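Local coordinates for protein cortical-lytic enzyme (Clostridium perfringens, PDB 5JIP) that probably acts as a lysozyme-type muramidase of glycoside hydrolase family 25, cleaving cortex peptidoglycan during spore germination, at residues Ser225-Leu238 and Asn250-Tyr262. Residues are numbered along the deposited sequence; the frame is centred on the assembly and turned at random.
With MG (magnesium ion), chain E.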
loop_
_atom_site.group_PDB
_atom_site.type_symbol
_atom_site.label_atom_id
_atom_site.label_comp_id
_atom_site.label_asym_id
_atom_site.label_seq_id
_atom_site.Cartn_x
_atom_site.Cartn_y
_atom_site.Cartn_z
ATOM N N SER A 225 14.979 4.890 5.195
ATOM C CA SER A 225 15.367 3.525 4.895
ATOM C C SER A 225 15.800 3.397 3.445
ATOM O O SER A 225 15.138 3.908 2.542
ATOM C CB SER A 225 14.223 2.557 5.141
ATOM O OG SER A 225 14.635 1.254 4.784
ATOM N N ILE A 226 16.891 2.660 3.237
ATOM C CA ILE A 226 17.342 2.345 1.885
ATOM C C ILE A 226 16.242 1.614 1.118
ATOM O O ILE A 226 16.172 1.691 -0.111
ATOM C CB ILE A 226 18.647 1.526 1.949
ATOM C CG1 ILE A 226 19.180 1.265 0.550
ATOM C CG2 ILE A 226 18.437 0.204 2.657
ATOM C CD1 ILE A 226 19.706 2.554 -0.138
ATOM N N ASP A 227 15.377 0.889 1.829
ATOM C CA ASP A 227 14.295 0.163 1.186
ATOM C C ASP A 227 13.392 1.093 0.383
ATOM O O ASP A 227 12.855 0.686 -0.654
ATOM C CB ASP A 227 13.465 -0.593 2.236
ATOM C CG ASP A 227 14.275 -1.605 3.048
ATOM O OD1 ASP A 227 15.312 -2.056 2.583
ATOM O OD2 ASP A 227 13.832 -1.955 4.166
ATOM N N SER A 228 13.273 2.354 0.804
ATOM C CA SER A 228 12.386 3.299 0.128
ATOM C C SER A 228 12.932 3.759 -1.227
ATOM O O SER A 228 12.220 4.434 -1.957
ATOM C CB SER A 228 12.138 4.504 1.018
ATOM O OG SER A 228 11.397 4.102 2.166
ATOM N N LEU A 229 14.183 3.437 -1.550
ATOM C CA LEU A 229 14.730 3.701 -2.874
ATOM C C LEU A 229 14.681 2.484 -3.788
ATOM O O LEU A 229 14.883 2.637 -5.009
ATOM C CB LEU A 229 16.196 4.166 -2.759
ATOM C CG LEU A 229 16.445 5.514 -2.066
ATOM C CD1 LEU A 229 17.939 5.794 -1.979
ATOM C CD2 LEU A 229 15.708 6.646 -2.816
ATOM N N MET A 230 14.436 1.287 -3.231
ATOM C CA MET A 230 14.582 0.006 -3.933
ATOM C C MET A 230 13.276 -0.786 -4.009
ATOM O O MET A 230 12.409 -0.650 -3.139
ATOM C CB MET A 230 15.622 -0.871 -3.236
ATOM C CG MET A 230 16.937 -0.198 -3.057
ATOM S SD MET A 230 18.235 -1.316 -2.463
ATOM C CE MET A 230 17.573 -1.909 -0.906
ATOM N N PRO A 231 13.119 -1.648 -5.008
ATOM C CA PRO A 231 12.045 -2.628 -4.948
ATOM C C PRO A 231 12.245 -3.560 -3.766
ATOM O O PRO A 231 13.394 -3.817 -3.336
ATOM C CB PRO A 231 12.170 -3.378 -6.285
ATOM C CG PRO A 231 13.003 -2.471 -7.147
ATOM C CD PRO A 231 13.922 -1.811 -6.238
ATOM N N PRO A 232 11.168 -4.134 -3.248
ATOM C CA PRO A 232 11.315 -5.163 -2.210
ATOM C C PRO A 232 12.011 -6.393 -2.754
ATOM O O PRO A 232 12.031 -6.651 -3.967
ATOM C CB PRO A 232 9.875 -5.499 -1.811
ATOM C CG PRO A 232 9.032 -4.903 -2.777
ATOM C CD PRO A 232 9.773 -3.997 -3.693
ATOM N N SER A 233 12.553 -7.173 -1.821
ATOM C CA SER A 233 13.156 -8.463 -2.126
ATOM C C SER A 233 12.098 -9.489 -2.513
ATOM O O SER A 233 10.900 -9.334 -2.253
ATOM C CB SER A 233 13.929 -9.010 -0.921
ATOM O OG SER A 233 14.992 -8.158 -0.530
ATOM N N ALA A 234 12.559 -10.559 -3.149
ATOM C CA ALA A 234 11.691 -11.704 -3.386
ATOM C C ALA A 234 11.160 -12.239 -2.062
ATOM O O ALA A 234 11.804 -12.146 -1.015
ATOM C CB ALA A 234 12.432 -12.811 -4.123
ATOM N N VAL A 235 9.964 -12.801 -2.120
ATOM C CA VAL A 235 9.374 -13.411 -0.936
ATOM C C VAL A 235 10.118 -14.708 -0.609
ATOM O O VAL A 235 10.545 -15.441 -1.498
ATOM C CB VAL A 235 7.875 -13.665 -1.181
ATOM C CG1 VAL A 235 7.208 -14.405 0.006
ATOM C CG2 VAL A 235 7.137 -12.329 -1.517
ATOM N N THR A 236 10.239 -15.009 0.677
ATOM C CA THR A 236 10.886 -16.238 1.110
ATOM C C THR A 236 9.905 -17.075 1.911
ATOM O O THR A 236 8.871 -16.582 2.373
ATOM C CB THR A 236 12.136 -15.965 1.957
ATOM O OG1 THR A 236 11.774 -15.425 3.228
ATOM C CG2 THR A 236 13.058 -14.978 1.212
ATOM N N GLY A 237 10.239 -18.354 2.057
ATOM C CA GLY A 237 9.438 -19.257 2.867
ATOM C C GLY A 237 8.079 -19.583 2.292
ATOM O O GLY A 237 7.159 -19.921 3.047
ATOM N N LEU A 238 7.942 -19.548 0.969
ATOM C CA LEU A 238 6.656 -19.784 0.345
ATOM C C LEU A 238 6.304 -21.258 0.464
ATOM O O LEU A 238 7.139 -22.129 0.240
ATOM C CB LEU A 238 6.686 -19.379 -1.126
ATOM C CG LEU A 238 5.362 -19.528 -1.878
ATOM C CD1 LEU A 238 4.277 -18.611 -1.289
ATOM C CD2 LEU A 238 5.578 -19.269 -3.398
ATOM N N ASN A 250 1.113 -19.885 2.317
ATOM C CA ASN A 250 1.688 -19.076 3.385
ATOM C C ASN A 250 3.131 -18.743 3.034
ATOM O O ASN A 250 3.735 -19.358 2.144
ATOM C CB ASN A 250 1.587 -19.772 4.754
ATOM C CG ASN A 250 2.558 -20.920 4.904
ATOM O OD1 ASN A 250 2.373 -21.994 4.329
ATOM N ND2 ASN A 250 3.576 -20.711 5.707
ATOM N N TRP A 251 3.668 -17.736 3.721
ATOM C CA TRP A 251 5.025 -17.282 3.438
ATOM C C TRP A 251 5.583 -16.554 4.650
ATOM O O TRP A 251 4.861 -16.187 5.582
ATOM C CB TRP A 251 5.049 -16.387 2.180
ATOM C CG TRP A 251 4.117 -15.195 2.231
ATOM C CD1 TRP A 251 4.410 -13.954 2.694
ATOM C CD2 TRP A 251 2.748 -15.146 1.788
ATOM N NE1 TRP A 251 3.302 -13.120 2.575
ATOM C CE2 TRP A 251 2.273 -13.831 2.032
ATOM C CE3 TRP A 251 1.881 -16.081 1.234
ATOM C CZ2 TRP A 251 0.968 -13.431 1.723
ATOM C CZ3 TRP A 251 0.585 -15.686 0.922
ATOM C CH2 TRP A 251 0.141 -14.370 1.174
ATOM N N THR A 252 6.903 -16.358 4.633
ATOM C CA THR A 252 7.559 -15.512 5.610
ATOM C C THR A 252 7.305 -14.060 5.275
ATOM O O THR A 252 7.368 -13.662 4.110
ATOM C CB THR A 252 9.066 -15.775 5.620
ATOM O OG1 THR A 252 9.295 -17.151 5.921
ATOM C CG2 THR A 252 9.774 -14.869 6.641
ATOM N N ALA A 253 7.056 -13.256 6.305
ATOM C CA ALA A 253 6.817 -11.838 6.072
ATOM C C ALA A 253 8.062 -11.185 5.497
ATOM O O ALA A 253 9.183 -11.397 5.992
ATOM C CB ALA A 253 6.406 -11.131 7.353
ATOM N N ASN A 254 7.875 -10.406 4.431
ATOM C CA ASN A 254 8.944 -9.524 3.978
ATOM C C ASN A 254 9.238 -8.499 5.061
ATOM O O ASN A 254 8.395 -8.193 5.893
ATOM C CB ASN A 254 8.571 -8.801 2.684
ATOM C CG ASN A 254 9.023 -9.527 1.447
ATOM O OD1 ASN A 254 8.720 -10.706 1.227
ATOM N ND2 ASN A 254 9.757 -8.801 0.594
ATOM N N LYS A 255 10.459 -7.961 5.048
ATOM C CA LYS A 255 10.924 -7.127 6.150
ATOM C C LYS A 255 11.109 -5.659 5.784
ATOM O O LYS A 255 11.488 -4.872 6.657
ATOM C CB LYS A 255 12.251 -7.667 6.710
ATOM C CG LYS A 255 12.318 -9.150 6.946
ATOM C CD LYS A 255 11.419 -9.644 8.051
ATOM C CE LYS A 255 11.494 -11.175 8.089
ATOM N NZ LYS A 255 10.229 -11.830 8.538
ATOM N N GLU A 256 10.836 -5.257 4.544
ATOM C CA GLU A 256 11.142 -3.887 4.142
ATOM C C GLU A 256 10.317 -2.874 4.910
ATOM O O GLU A 256 9.115 -3.063 5.157
ATOM C CB GLU A 256 10.916 -3.698 2.645
ATOM C CG GLU A 256 11.927 -4.378 1.778
ATOM C CD GLU A 256 11.579 -5.823 1.479
ATOM O OE1 GLU A 256 10.449 -6.269 1.788
ATOM O OE2 GLU A 256 12.436 -6.509 0.909
ATOM N N ASP A 257 10.966 -1.756 5.249
ATOM C CA ASP A 257 10.292 -0.689 5.967
ATOM C C ASP A 257 9.167 -0.096 5.153
ATOM O O ASP A 257 8.202 0.416 5.721
ATOM C CB ASP A 257 11.299 0.405 6.349
ATOM C CG ASP A 257 12.421 -0.130 7.205
ATOM O OD1 ASP A 257 12.095 -0.756 8.232
ATOM O OD2 ASP A 257 13.615 0.021 6.836
ATOM N N ASP A 258 9.263 -0.154 3.829
ATOM C CA ASP A 258 8.252 0.422 2.964
ATOM C C ASP A 258 7.358 -0.645 2.345
ATOM O O ASP A 258 6.713 -0.379 1.328
ATOM C CB ASP A 258 8.908 1.261 1.855
ATOM C CG ASP A 258 9.773 0.423 0.927
ATOM O OD1 ASP A 258 10.180 -0.709 1.324
ATOM O OD2 ASP A 258 10.094 0.894 -0.191
ATOM N N LEU A 259 7.345 -1.856 2.915
ATOM C CA LEU A 259 6.492 -2.915 2.410
ATOM C C LEU A 259 5.031 -2.470 2.434
ATOM O O LEU A 259 4.557 -1.852 3.391
ATOM C CB LEU A 259 6.667 -4.164 3.252
ATOM C CG LEU A 259 5.867 -5.378 2.816
ATOM C CD1 LEU A 259 6.375 -5.920 1.509
ATOM C CD2 LEU A 259 5.937 -6.392 3.922
ATOM N N ASN A 260 4.319 -2.778 1.364
ATOM C CA ASN A 260 2.931 -2.412 1.282
ATOM C C ASN A 260 1.984 -3.555 0.965
ATOM O O ASN A 260 0.786 -3.384 1.179
ATOM C CB ASN A 260 2.737 -1.306 0.250
ATOM C CG ASN A 260 1.764 -0.274 0.730
ATOM O OD1 ASN A 260 1.400 -0.273 1.905
ATOM N ND2 ASN A 260 1.319 0.606 -0.172
ATOM N N GLY A 261 2.465 -4.702 0.496
ATOM C CA GLY A 261 1.589 -5.840 0.298
ATOM C C GLY A 261 2.195 -6.857 -0.649
ATOM O O GLY A 261 3.366 -6.789 -1.002
ATOM N N TYR A 262 1.343 -7.779 -1.072
ATOM C CA TYR A 262 1.702 -8.902 -1.918
ATOM C C TYR A 262 0.576 -9.163 -2.896
ATOM O O TYR A 262 -0.603 -8.980 -2.573
ATOM C CB TYR A 262 1.938 -10.197 -1.119
ATOM C CG TYR A 262 2.810 -10.074 0.090
ATOM C CD1 TYR A 262 2.287 -9.647 1.303
ATOM C CD2 TYR A 262 4.152 -10.449 0.040
ATOM C CE1 TYR A 262 3.086 -9.531 2.415
ATOM C CE2 TYR A 262 4.949 -10.353 1.134
ATOM C CZ TYR A 262 4.426 -9.922 2.330
ATOM O OH TYR A 262 5.257 -9.845 3.412
HETATM MG MG MG E . 11.099 0.127 -1.788
HETATM O O HOH W 1 14.782 -5.342 0.663
HETATM O O HOH W 2 9.239 -12.861 2.524
HETATM O O HOH W 3 11.726 -17.701 5.391
HETATM O O HOH W 4 7.300 -19.485 5.745
HETATM O O HOH W 5 11.190 -1.782 -0.845
HETATM O O HOH W 6 10.965 1.937 -2.851
#
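Asp258 and the backbone of Asp227 meet through a magnesium ion: Asp258 OD2 lies 2.0 Å from the metal, and the carbonyl oxygens of Asp227 and Met230 complete the contribution of these two segments. That shared coordination accounts for the 2.8 Å between Asp227 O and Asp258 OD2, two acceptors that do not hydrogen-bond. Two waters and Asp304 fill the shell; the water held by Asp258 OD1 ties the second carboxylate oxygen back to the ion. With CG of Asp258 between its backbone N and carbonyl carbon (chi1 64°), the carboxylate is turned up to the 3-10 turn 226-229.

Next to the metal, Asp257 N donates nearly straight to Asp227 OD2, on its anti side. Ser225 OG gives its proton to the anti lone pair of Asp257 OD2 at 2.6 Å and accepts from Asp227 N, an ST turn. The two aspartate OD2 atoms, of Asp227 and Asp257, are thereby held 3.3 Å apart, and these donors probably offset part of their repulsion.

Farther along, Glu256 bends at chi2 (86°), bringing OE2 within 2.8 Å of Ser233 N, which approaches from above the carboxylate plane. Its OE1 receives Asn254 ND2 through the syn lone pair, while the same amide nitrogen donates to Ser233 O; both acceptors lie near the amide plane, which fixes the rotation of the Asn254 side chain. Val235 sets its methyls on different residues, CG1 3.6 Å from Trp251 CB and CG2 at the edge of the Tyr262 ring.

One backbone bond, Thr252 N to Thr236 O (3.0 Å), joins the segments near strands 239-243 and 246-250. The arrangement is an interdomain junction: magnesium ties linker 225-238, leaving the family 25 TIM-barrel domain, to the C-terminal beta domain, whose antiparallel sheets are consistent with a fibronectin type III-like sandwich.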